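PDB 5A95: putative retaining b-glycosidase from Saccharophagus degradans, which probably hydrolyses mixed-linkage beta-1,3-1,4-glucans as a retaining glycoside hydrolase of family 5, subfamily 26. Local coordinates for residues L139-I144 with E185-P190; E163-W168 with N209-D214; V181-L186 with I224-G229. The protein carries 1 engineered substitution. All coordinates share one frame; numbering follows the deposited sequence.

Interaction 1: L139-I144 with E185-P190. With BGC (beta-D-glucopyranose), chain D.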
loop_
_atom_site.group_PDB
_atom_site.type_symbol
_atom_site.label_atom_id
_atom_site.label_comp_id
_atom_site.label_asym_id
_atom_site.label_seq_id
_atom_site.Cartn_x
_atom_site.Cartn_y
_atom_site.Cartn_z
ATOM N N LEU A 139 -2.146 23.358 10.083
ATOM C CA LEU A 139 -2.605 22.460 9.052
ATOM C C LEU A 139 -2.716 21.080 9.657
ATOM O O LEU A 139 -1.741 20.539 10.190
ATOM C CB LEU A 139 -1.650 22.446 7.858
ATOM C CG LEU A 139 -1.418 23.795 7.187
ATOM C CD1 LEU A 139 -0.505 23.654 5.974
ATOM C CD2 LEU A 139 -2.716 24.500 6.819
ATOM N N ASP A 140 -3.923 20.527 9.584
ATOM C CA ASP A 140 -4.293 19.277 10.249
ATOM C C ASP A 140 -4.648 18.238 9.190
ATOM O O ASP A 140 -5.562 18.424 8.394
ATOM C CB ASP A 140 -5.469 19.596 11.185
ATOM C CG ASP A 140 -6.383 18.434 11.475
ATOM O OD1 ASP A 140 -5.957 17.279 11.538
ATOM O OD2 ASP A 140 -7.602 18.705 11.639
ATOM N N TRP A 141 -3.869 17.157 9.143
ATOM C CA TRP A 141 -4.225 16.031 8.293
ATOM C C TRP A 141 -5.310 15.242 9.041
ATOM O O TRP A 141 -5.053 14.513 10.017
ATOM C CB TRP A 141 -2.977 15.209 8.010
ATOM C CG TRP A 141 -3.166 14.027 7.075
ATOM C CD1 TRP A 141 -2.872 12.718 7.362
ATOM C CD2 TRP A 141 -3.623 14.045 5.716
ATOM N NE1 TRP A 141 -3.118 11.927 6.274
ATOM C CE2 TRP A 141 -3.575 12.715 5.252
ATOM C CE3 TRP A 141 -4.060 15.045 4.833
ATOM C CZ2 TRP A 141 -3.923 12.367 3.941
ATOM C CZ3 TRP A 141 -4.411 14.685 3.525
ATOM C CH2 TRP A 141 -4.362 13.367 3.101
ATOM N N HIS A 142 -6.533 15.477 8.616
ATOM C CA HIS A 142 -7.690 15.204 9.459
ATOM C C HIS A 142 -8.255 13.811 9.184
ATOM O O HIS A 142 -9.274 13.633 8.511
ATOM C CB HIS A 142 -8.737 16.287 9.298
ATOM C CG HIS A 142 -9.746 16.301 10.382
ATOM N ND1 HIS A 142 -9.559 16.975 11.559
ATOM C CD2 HIS A 142 -10.949 15.692 10.483
ATOM C CE1 HIS A 142 -10.617 16.809 12.324
ATOM N NE2 HIS A 142 -11.477 16.035 11.696
ATOM N N SER A 143 -7.584 12.828 9.755
ATOM C CA SER A 143 -8.028 11.464 9.750
ATOM C C SER A 143 -8.307 11.020 11.190
ATOM O O SER A 143 -7.912 11.666 12.164
ATOM C CB SER A 143 -6.988 10.579 9.060
ATOM O OG SER A 143 -7.408 9.220 9.015
ATOM N N ILE A 144 -9.044 9.921 11.310
ATOM C CA ILE A 144 -9.469 9.334 12.577
ATOM C C ILE A 144 -9.321 7.837 12.407
ATOM O O ILE A 144 -10.022 7.242 11.561
ATOM C CB ILE A 144 -10.936 9.671 12.930
ATOM C CG1 ILE A 144 -11.178 11.178 12.934
ATOM C CG2 ILE A 144 -11.271 9.051 14.285
ATOM C CD1 ILE A 144 -12.571 11.588 13.338
ATOM N N GLU A 185 0.059 19.365 12.029
ATOM C CA GLU A 185 -0.601 18.390 12.921
ATOM C C GLU A 185 -0.744 17.086 12.145
ATOM O O GLU A 185 -1.608 16.946 11.289
ATOM C CB GLU A 185 -1.907 18.940 13.414
ATOM C CG GLU A 185 -2.640 18.014 14.375
ATOM C CD GLU A 185 -3.805 18.698 15.066
ATOM O OE1 GLU A 185 -4.107 19.845 14.676
ATOM O OE2 GLU A 185 -4.430 18.078 15.964
ATOM N N LEU A 186 0.136 16.152 12.452
ATOM C CA LEU A 186 0.471 15.030 11.591
ATOM C C LEU A 186 -0.683 14.065 11.312
ATOM O O LEU A 186 -0.778 13.540 10.204
ATOM C CB LEU A 186 1.637 14.241 12.188
ATOM C CG LEU A 186 2.916 15.061 12.452
ATOM C CD1 LEU A 186 4.022 14.136 12.973
ATOM C CD2 LEU A 186 3.369 15.826 11.226
ATOM N N PHE A 187 -1.520 13.831 12.328
ATOM C CA PHE A 187 -2.628 12.876 12.210
ATOM C C PHE A 187 -3.630 13.206 13.309
ATOM O O PHE A 187 -3.411 12.883 14.477
ATOM C CB PHE A 187 -2.138 11.437 12.331
ATOM C CG PHE A 187 -3.201 10.425 11.994
ATOM C CD1 PHE A 187 -4.139 10.048 12.935
ATOM C CD2 PHE A 187 -3.242 9.830 10.746
ATOM C CE1 PHE A 187 -5.125 9.114 12.611
ATOM C CE2 PHE A 187 -4.210 8.920 10.424
ATOM C CZ PHE A 187 -5.153 8.563 11.351
ATOM N N ASN A 188 -4.746 13.830 12.923
ATOM C CA ASN A 188 -5.741 14.377 13.849
ATOM C C ASN A 188 -6.026 13.502 15.082
ATOM O O ASN A 188 -5.768 13.884 16.227
ATOM C CB ASN A 188 -6.992 14.658 13.041
ATOM C CG ASN A 188 -8.225 14.955 13.866
ATOM O OD1 ASN A 188 -8.256 15.826 14.717
ATOM N ND2 ASN A 188 -9.297 14.219 13.561
ATOM N N GLU A 189 -6.631 12.330 14.870
ATOM C CA GLU A 189 -7.141 11.522 15.982
ATOM C C GLU A 189 -6.777 10.057 15.864
ATOM O O GLU A 189 -7.548 9.249 15.287
ATOM C CB GLU A 189 -8.653 11.709 16.178
ATOM C CG GLU A 189 -8.965 13.000 16.920
ATOM C CD GLU A 189 -10.423 13.249 17.179
ATOM O OE1 GLU A 189 -11.253 12.666 16.475
ATOM O OE2 GLU A 189 -10.717 14.083 18.057
ATOM N N PRO A 190 -5.643 9.682 16.472
ATOM C CA PRO A 190 -5.316 8.270 16.570
ATOM C C PRO A 190 -6.347 7.541 17.433
ATOM O O PRO A 190 -6.657 7.973 18.541
ATOM C CB PRO A 190 -3.951 8.282 17.240
ATOM C CG PRO A 190 -3.393 9.637 16.897
ATOM C CD PRO A 190 -4.586 10.522 17.046
HETATM C C2 BGC D . -13.724 14.610 14.969
HETATM C C3 BGC D . -14.519 15.677 14.219
HETATM C C4 BGC D . -15.995 15.587 14.622
HETATM C C5 BGC D . -16.123 15.681 16.130
HETATM C C6 BGC D . -17.558 15.624 16.597
HETATM C C1 BGC D . -14.072 14.498 16.450
HETATM O O1 BGC D . -13.729 13.252 17.000
HETATM O O2 BGC D . -12.280 14.837 14.768
HETATM O O3 BGC D . -14.263 15.494 12.791
HETATM O O4 BGC D . -16.862 16.568 14.033
HETATM O O5 BGC D . -15.462 14.537 16.662
HETATM O O6 BGC D . -17.486 15.521 18.020
#
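Asn188 lays its side-chain amide over one face of the His142 ring. The two planes are 20° apart, and Asn188 ND2 lies 3.2 Å from His142 CE1. No hydrogen bond links amide and ring, so they meet by stacking. CG of Asn188 stands anti to the backbone N (chi1 168°), which carries the amide across toward segment 139-144. There ND2 donates to Ser143 O at 3.2 Å, coming from above the carbonyl plane. The backbone N of Glu189 donates to the same oxygen, so Ser143 O is gripped twice. Asn188 OD1 turns to Arg103.

His142 is held through both ring nitrogens. ND1 donates to the syn lone pair of Asp140 OD2 at 2.6 Å, close to the ring plane. NE2 donates to O3 of a bound glucose at 3.0 Å. These two bonds fix the rotation of the ring. Asn188 ND2 also donates a hydrogen bond to O2 of this sugar at 3.3 Å. The extended Glu189 receives a hydrogen bond from glucose O1 at OE1, 2.6 Å away, while its OE2 is hydrogen-bonded to His254. Ile144 runs alongside, with CD1 3.6 Å from Glu189 OE1.

Farther from the sugar, Asp140 and Glu185 lie side by side and point the same way. Their like charges are probably eased by the salt bridge from Glu185 to Arg103. The backbones pair in parallel, with bridges at Asp140-Glu185 and Ile144-Glu189. Residues 188-190 form the Asn-Glu-Pro signature of family 5, whose glutamate is the acid/base in relatives. It sits here at the C-terminal ends of barrel strands, in the glycan pocket.

Interaction 2: E163-W168 with N209-D214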
loop_
_atom_site.group_PDB
_atom_site.type_symbol
_atom_site.label_atom_id
_atom_site.label_comp_id
_atom_site.label_asym_id
_atom_site.label_seq_id
_atom_site.Cartn_x
_atom_site.Cartn_y
_atom_site.Cartn_z
ATOM N N GLU A 163 0.131 8.043 1.199
ATOM C CA GLU A 163 -0.597 9.273 0.917
ATOM C C GLU A 163 -0.334 10.301 2.012
ATOM O O GLU A 163 -0.224 11.496 1.730
ATOM C CB GLU A 163 -2.099 9.018 0.797
ATOM C CG GLU A 163 -2.945 10.252 0.540
ATOM C CD GLU A 163 -4.422 9.948 0.498
ATOM O OE1 GLU A 163 -4.902 9.351 1.479
ATOM O OE2 GLU A 163 -5.089 10.302 -0.486
ATOM N N THR A 164 -0.262 9.849 3.260
ATOM C CA THR A 164 0.058 10.738 4.387
ATOM C C THR A 164 1.438 11.349 4.274
ATOM O O THR A 164 1.618 12.564 4.401
ATOM C CB THR A 164 -0.105 9.962 5.719
ATOM O OG1 THR A 164 -1.488 9.544 5.849
ATOM C CG2 THR A 164 0.286 10.803 6.911
ATOM N N ARG A 165 2.414 10.505 3.996
ATOM C CA ARG A 165 3.784 10.978 3.754
ATOM C C ARG A 165 3.798 11.986 2.602
ATOM O O ARG A 165 4.470 13.013 2.680
ATOM C CB ARG A 165 4.700 9.813 3.381
ATOM C CG ARG A 165 5.084 8.878 4.497
ATOM C CD ARG A 165 6.115 7.894 3.966
ATOM N NE ARG A 165 6.407 6.827 4.888
ATOM C CZ ARG A 165 7.166 6.940 5.962
ATOM N NH1 ARG A 165 7.822 8.076 6.208
ATOM N NH2 ARG A 165 7.329 5.900 6.765
ATOM N N ASP A 166 3.101 11.668 1.515
ATOM C CA ASP A 166 3.104 12.545 0.354
ATOM C C ASP A 166 2.457 13.892 0.634
ATOM O O ASP A 166 2.941 14.927 0.168
ATOM C CB ASP A 166 2.479 11.857 -0.857
ATOM C CG ASP A 166 2.339 12.785 -2.030
ATOM O OD1 ASP A 166 3.373 13.061 -2.679
ATOM O OD2 ASP A 166 1.230 13.272 -2.305
ATOM N N PHE A 167 1.361 13.879 1.382
ATOM C CA PHE A 167 0.761 15.113 1.843
ATOM C C PHE A 167 1.782 15.986 2.561
ATOM O O PHE A 167 1.983 17.155 2.210
ATOM C CB PHE A 167 -0.479 14.842 2.704
ATOM C CG PHE A 167 -1.054 16.057 3.371
ATOM C CD1 PHE A 167 -1.863 16.926 2.675
ATOM C CD2 PHE A 167 -0.757 16.347 4.705
ATOM C CE1 PHE A 167 -2.364 18.050 3.287
ATOM C CE2 PHE A 167 -1.269 17.473 5.322
ATOM C CZ PHE A 167 -2.077 18.319 4.609
ATOM N N TRP A 168 2.459 15.400 3.542
ATOM C CA TRP A 168 3.402 16.189 4.314
ATOM C C TRP A 168 4.622 16.605 3.471
ATOM O O TRP A 168 5.144 17.718 3.649
ATOM C CB TRP A 168 3.790 15.483 5.618
ATOM C CG TRP A 168 2.666 15.515 6.605
ATOM C CD1 TRP A 168 1.983 14.445 7.116
ATOM C CD2 TRP A 168 2.023 16.688 7.132
ATOM N NE1 TRP A 168 0.993 14.883 7.944
ATOM C CE2 TRP A 168 0.987 16.256 7.979
ATOM C CE3 TRP A 168 2.231 18.073 6.958
ATOM C CZ2 TRP A 168 0.163 17.137 8.642
ATOM C CZ3 TRP A 168 1.397 18.934 7.611
ATOM C CH2 TRP A 168 0.388 18.469 8.445
ATOM N N ASN A 209 5.421 8.459 13.788
ATOM C CA ASN A 209 5.489 9.904 13.902
ATOM C C ASN A 209 6.917 10.429 13.708
ATOM O O ASN A 209 7.096 11.457 13.033
ATOM C CB ASN A 209 4.927 10.418 15.231
ATOM C CG ASN A 209 3.429 10.501 15.226
ATOM O OD1 ASN A 209 2.856 11.543 14.974
ATOM N ND2 ASN A 209 2.778 9.375 15.435
ATOM N N GLU A 210 7.893 9.731 14.276
ATOM C CA GLU A 210 9.299 10.119 14.084
ATOM C C GLU A 210 9.689 10.065 12.608
ATOM O O GLU A 210 10.451 10.910 12.128
ATOM C CB GLU A 210 10.219 9.274 14.958
ATOM C CG GLU A 210 10.113 9.645 16.415
ATOM C CD GLU A 210 10.752 8.696 17.400
ATOM O OE1 GLU A 210 11.233 7.618 16.984
ATOM O OE2 GLU A 210 10.736 9.031 18.615
ATOM N N SER A 211 9.142 9.108 11.880
ATOM C CA SER A 211 9.417 9.000 10.457
ATOM C C SER A 211 8.850 10.174 9.680
ATOM O O SER A 211 9.503 10.746 8.812
ATOM C CB SER A 211 8.865 7.668 9.931
ATOM O OG SER A 211 9.196 7.445 8.573
ATOM N N LEU A 212 7.614 10.552 9.985
ATOM C CA LEU A 212 7.019 11.721 9.369
ATOM C C LEU A 212 7.823 12.998 9.722
ATOM O O LEU A 212 8.074 13.839 8.862
ATOM C CB LEU A 212 5.555 11.884 9.787
ATOM C CG LEU A 212 4.591 10.789 9.286
ATOM C CD1 LEU A 212 3.226 10.939 9.903
ATOM C CD2 LEU A 212 4.488 10.798 7.787
ATOM N N ILE A 213 8.176 13.151 10.995
ATOM C CA ILE A 213 8.952 14.303 11.446
ATOM C C ILE A 213 10.278 14.387 10.694
ATOM O O ILE A 213 10.697 15.472 10.286
ATOM C CB ILE A 213 9.160 14.257 12.968
ATOM C CG1 ILE A 213 7.814 14.516 13.678
ATOM C CG2 ILE A 213 10.183 15.306 13.392
ATOM C CD1 ILE A 213 7.797 14.034 15.103
ATOM N N ASP A 214 10.941 13.252 10.507
ATOM C CA ASP A 214 12.230 13.297 9.806
ATOM C C ASP A 214 12.086 13.802 8.377
ATOM O O ASP A 214 12.918 14.567 7.917
ATOM C CB ASP A 214 12.898 11.920 9.852
ATOM C CG ASP A 214 13.441 11.569 11.219
ATOM O OD1 ASP A 214 13.605 12.482 12.054
ATOM O OD2 ASP A 214 13.702 10.372 11.478
#
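This is a contact between two neighbouring outer helices of the (beta/alpha)8 barrel, 161-174 and 202-219. Their segments run in roughly the same direction, 31° apart. The axes approach to 10.4 Å, so side chains rather than backbones fill the interface.

Leu212 is the apolar wedge. Its CD2 sits 3.9 Å from Arg165 CG, beside the aliphatic stem of the arginine. Its other branch, CD1, meets CG2 of Thr164 at 4.2 Å, the two side chains crossing at about a right angle. Trp168 adds a looser touch through CD1 to Leu212 CD2. The hydroxyl of Thr164 turns to another partner, the indole NE1 of Trp141.

Beyond CG, Arg165 reaches across to the second helix. CG lies beside the backbone N (chi1 -73°), and the chain is then extended as far as NE. This brings the guanidinium to Ser211, where NH1 and NH2 both hydrogen-bond OG. With a leucine in place of Arg165, the Ser211 hydroxyl would probably lose both of its guanidinium donors. The contact borders a second subunit: Arg165 and Asp166 pack on Gln151 of that neighbouring subunit.

Arg165 grips Ser211 end-on, through two nitrogens to one oxygen. Ser211 OG lies in the guanidinium plane, 2.8 Å from Arg165 NH1 and 3.0 Å from Arg165 NH2.

Interaction 3: V181-L186 with I224-G229. With MG (magnesium ion), chain G.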
loop_
_atom_site.group_PDB
_atom_site.type_symbol
_atom_site.label_atom_id
_atom_site.label_comp_id
_atom_site.label_asym_id
_atom_site.label_seq_id
_atom_site.Cartn_x
_atom_site.Cartn_y
_atom_site.Cartn_z
ATOM N N VAL A 181 2.299 29.727 8.374
ATOM C CA VAL A 181 1.974 28.319 8.528
ATOM C C VAL A 181 2.851 27.803 9.673
ATOM O O VAL A 181 4.038 27.618 9.506
ATOM C CB VAL A 181 2.199 27.548 7.227
ATOM C CG1 VAL A 181 1.842 26.099 7.424
ATOM C CG2 VAL A 181 1.357 28.124 6.082
ATOM N N ALA A 182 2.255 27.631 10.854
ATOM C CA ALA A 182 3.025 27.449 12.064
ATOM C C ALA A 182 3.170 26.008 12.502
ATOM O O ALA A 182 4.207 25.637 13.029
ATOM C CB ALA A 182 2.450 28.282 13.187
ATOM N N VAL A 183 2.108 25.213 12.372
ATOM C CA VAL A 183 2.029 23.895 13.000
ATOM C C VAL A 183 1.538 22.885 11.971
ATOM O O VAL A 183 0.561 23.137 11.235
ATOM C CB VAL A 183 1.049 23.930 14.194
ATOM C CG1 VAL A 183 0.909 22.565 14.836
ATOM C CG2 VAL A 183 1.469 24.960 15.227
ATOM N N TYR A 184 2.242 21.758 11.905
ATOM C CA TYR A 184 1.885 20.614 11.067
ATOM C C TYR A 184 1.390 19.512 11.994
ATOM O O TYR A 184 2.158 18.861 12.692
ATOM C CB TYR A 184 3.077 20.118 10.246
ATOM C CG TYR A 184 3.545 21.056 9.153
ATOM C CD1 TYR A 184 2.852 22.200 8.818
ATOM C CD2 TYR A 184 4.659 20.769 8.406
ATOM C CE1 TYR A 184 3.275 23.033 7.816
ATOM C CE2 TYR A 184 5.104 21.614 7.404
ATOM C CZ TYR A 184 4.420 22.769 7.124
ATOM O OH TYR A 184 4.795 23.658 6.145
ATOM N N GLU A 185 0.059 19.365 12.029
ATOM C CA GLU A 185 -0.601 18.390 12.921
ATOM C C GLU A 185 -0.744 17.086 12.145
ATOM O O GLU A 185 -1.608 16.946 11.289
ATOM C CB GLU A 185 -1.907 18.940 13.414
ATOM C CG GLU A 185 -2.640 18.014 14.375
ATOM C CD GLU A 185 -3.805 18.698 15.066
ATOM O OE1 GLU A 185 -4.107 19.845 14.676
ATOM O OE2 GLU A 185 -4.430 18.078 15.964
ATOM N N LEU A 186 0.136 16.152 12.452
ATOM C CA LEU A 186 0.471 15.030 11.591
ATOM C C LEU A 186 -0.683 14.065 11.312
ATOM O O LEU A 186 -0.778 13.540 10.204
ATOM C CB LEU A 186 1.637 14.241 12.188
ATOM C CG LEU A 186 2.916 15.061 12.452
ATOM C CD1 LEU A 186 4.022 14.136 12.973
ATOM C CD2 LEU A 186 3.369 15.826 11.226
ATOM N N ILE A 224 6.583 23.451 13.320
ATOM C CA ILE A 224 6.286 22.765 14.564
ATOM C C ILE A 224 5.391 21.550 14.294
ATOM O O ILE A 224 4.202 21.682 14.028
ATOM C CB ILE A 224 5.577 23.702 15.564
ATOM C CG1 ILE A 224 6.437 24.940 15.870
ATOM C CG2 ILE A 224 5.228 22.943 16.833
ATOM C CD1 ILE A 224 5.644 26.051 16.545
ATOM N N PRO A 225 5.948 20.333 14.381
ATOM C CA PRO A 225 5.103 19.134 14.308
ATOM C C PRO A 225 4.283 19.025 15.579
ATOM O O PRO A 225 4.789 19.257 16.691
ATOM C CB PRO A 225 6.131 17.970 14.208
ATOM C CG PRO A 225 7.438 18.629 13.818
ATOM C CD PRO A 225 7.367 19.967 14.536
ATOM N N LEU A 226 3.044 18.570 15.422
ATOM C CA LEU A 226 2.127 18.377 16.540
ATOM C C LEU A 226 1.671 16.915 16.532
ATOM O O LEU A 226 1.132 16.427 15.523
ATOM C CB LEU A 226 0.928 19.311 16.410
ATOM C CG LEU A 226 -0.096 19.302 17.524
ATOM C CD1 LEU A 226 0.458 19.868 18.795
ATOM C CD2 LEU A 226 -1.378 20.018 17.170
ATOM N N VAL A 227 1.977 16.208 17.621
ATOM C CA VAL A 227 1.820 14.753 17.743
ATOM C C VAL A 227 0.713 14.446 18.747
ATOM O O VAL A 227 0.607 15.089 19.777
ATOM C CB VAL A 227 3.149 14.143 18.242
ATOM C CG1 VAL A 227 3.005 12.672 18.613
ATOM C CG2 VAL A 227 4.214 14.309 17.162
ATOM N N ALA A 228 -0.100 13.439 18.423
ATOM C CA ALA A 228 -1.239 13.025 19.226
ATOM C C ALA A 228 -1.091 11.587 19.738
ATOM O O ALA A 228 -0.450 10.739 19.111
ATOM C CB ALA A 228 -2.512 13.072 18.408
ATOM N N GLY A 229 -1.710 11.351 20.884
ATOM C CA GLY A 229 -1.848 10.025 21.439
ATOM C C GLY A 229 -3.177 9.360 21.094
ATOM O O GLY A 229 -3.972 9.838 20.283
HETATM MG MG MG G . 6.073 27.782 8.511
HETATM O O HOH W 1 5.496 26.400 6.780
HETATM O O HOH W 2 8.360 27.691 7.595
HETATM O O HOH W 3 7.368 27.567 10.475
#
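Leu226 and Glu185 lie side by side and point the same way, on the face of the sheet turned to the barrel interior. CD2 of Leu226 rests 3.5 Å from Glu185 CD and stays close to both carboxylate oxygens. A methyl group thus flanks the carboxylate, whose polar partners are Arg103 and Thr290. Leu226 CG is anti to the backbone N (chi1 -177°), and this sets the leucine chain alongside the glutamate.

On the same face Val183 meets Leu226 obliquely, with CG1 3.6 Å from Leu226 CB. Val183 CG2 faces CB of Ile224 more loosely. Tyr184 and Pro225 occupy the other face, which is turned to the outer helices; Pro225 packs there on Tyr217. Just after strand 181-185, Leu186 CD1 touches Val227 CG2 at 4.2 Å.

Four backbone hydrogen bonds hold this parallel register. They run from Ile224 N to Ala182 O, from Tyr184 N to Ile224 O, from Leu226 N to Tyr184 O and from Leu186 N to Leu226 O.

At the start of strand 181-185, Val181 O binds a magnesium ion at 2.3 Å. Val178 O and three waters are also ligands. One of these waters donates to Tyr184 OH at 2.9 Å, which ties the phenol to the metal shell. The whole is a pair of adjacent parallel strands of a (beta/alpha)8 barrel, with a magnesium site at the N-terminal end of strand 181-185.

Overall arrangement
From the N terminus, segment 139-144 comes first. Interaction 1 closes the loop from it to 185-190, which contains helix 161-174. Interaction 2 starts inside that loop at 163-168 and ends beyond it at 209-214, so the two cross. Interaction 3 begins where interaction 1 ends, sharing Glu185 and Leu186, and closes on 224-229 after helix 202-219. It also crosses interaction 2. Interactions 1 and 3 thus join three consecutive barrel strands, while interaction 2 joins the two helices between them. Trp168 links the layers: its NE1 probably hydrogen-bonds Leu186 O, and its ring packs on Tyr184.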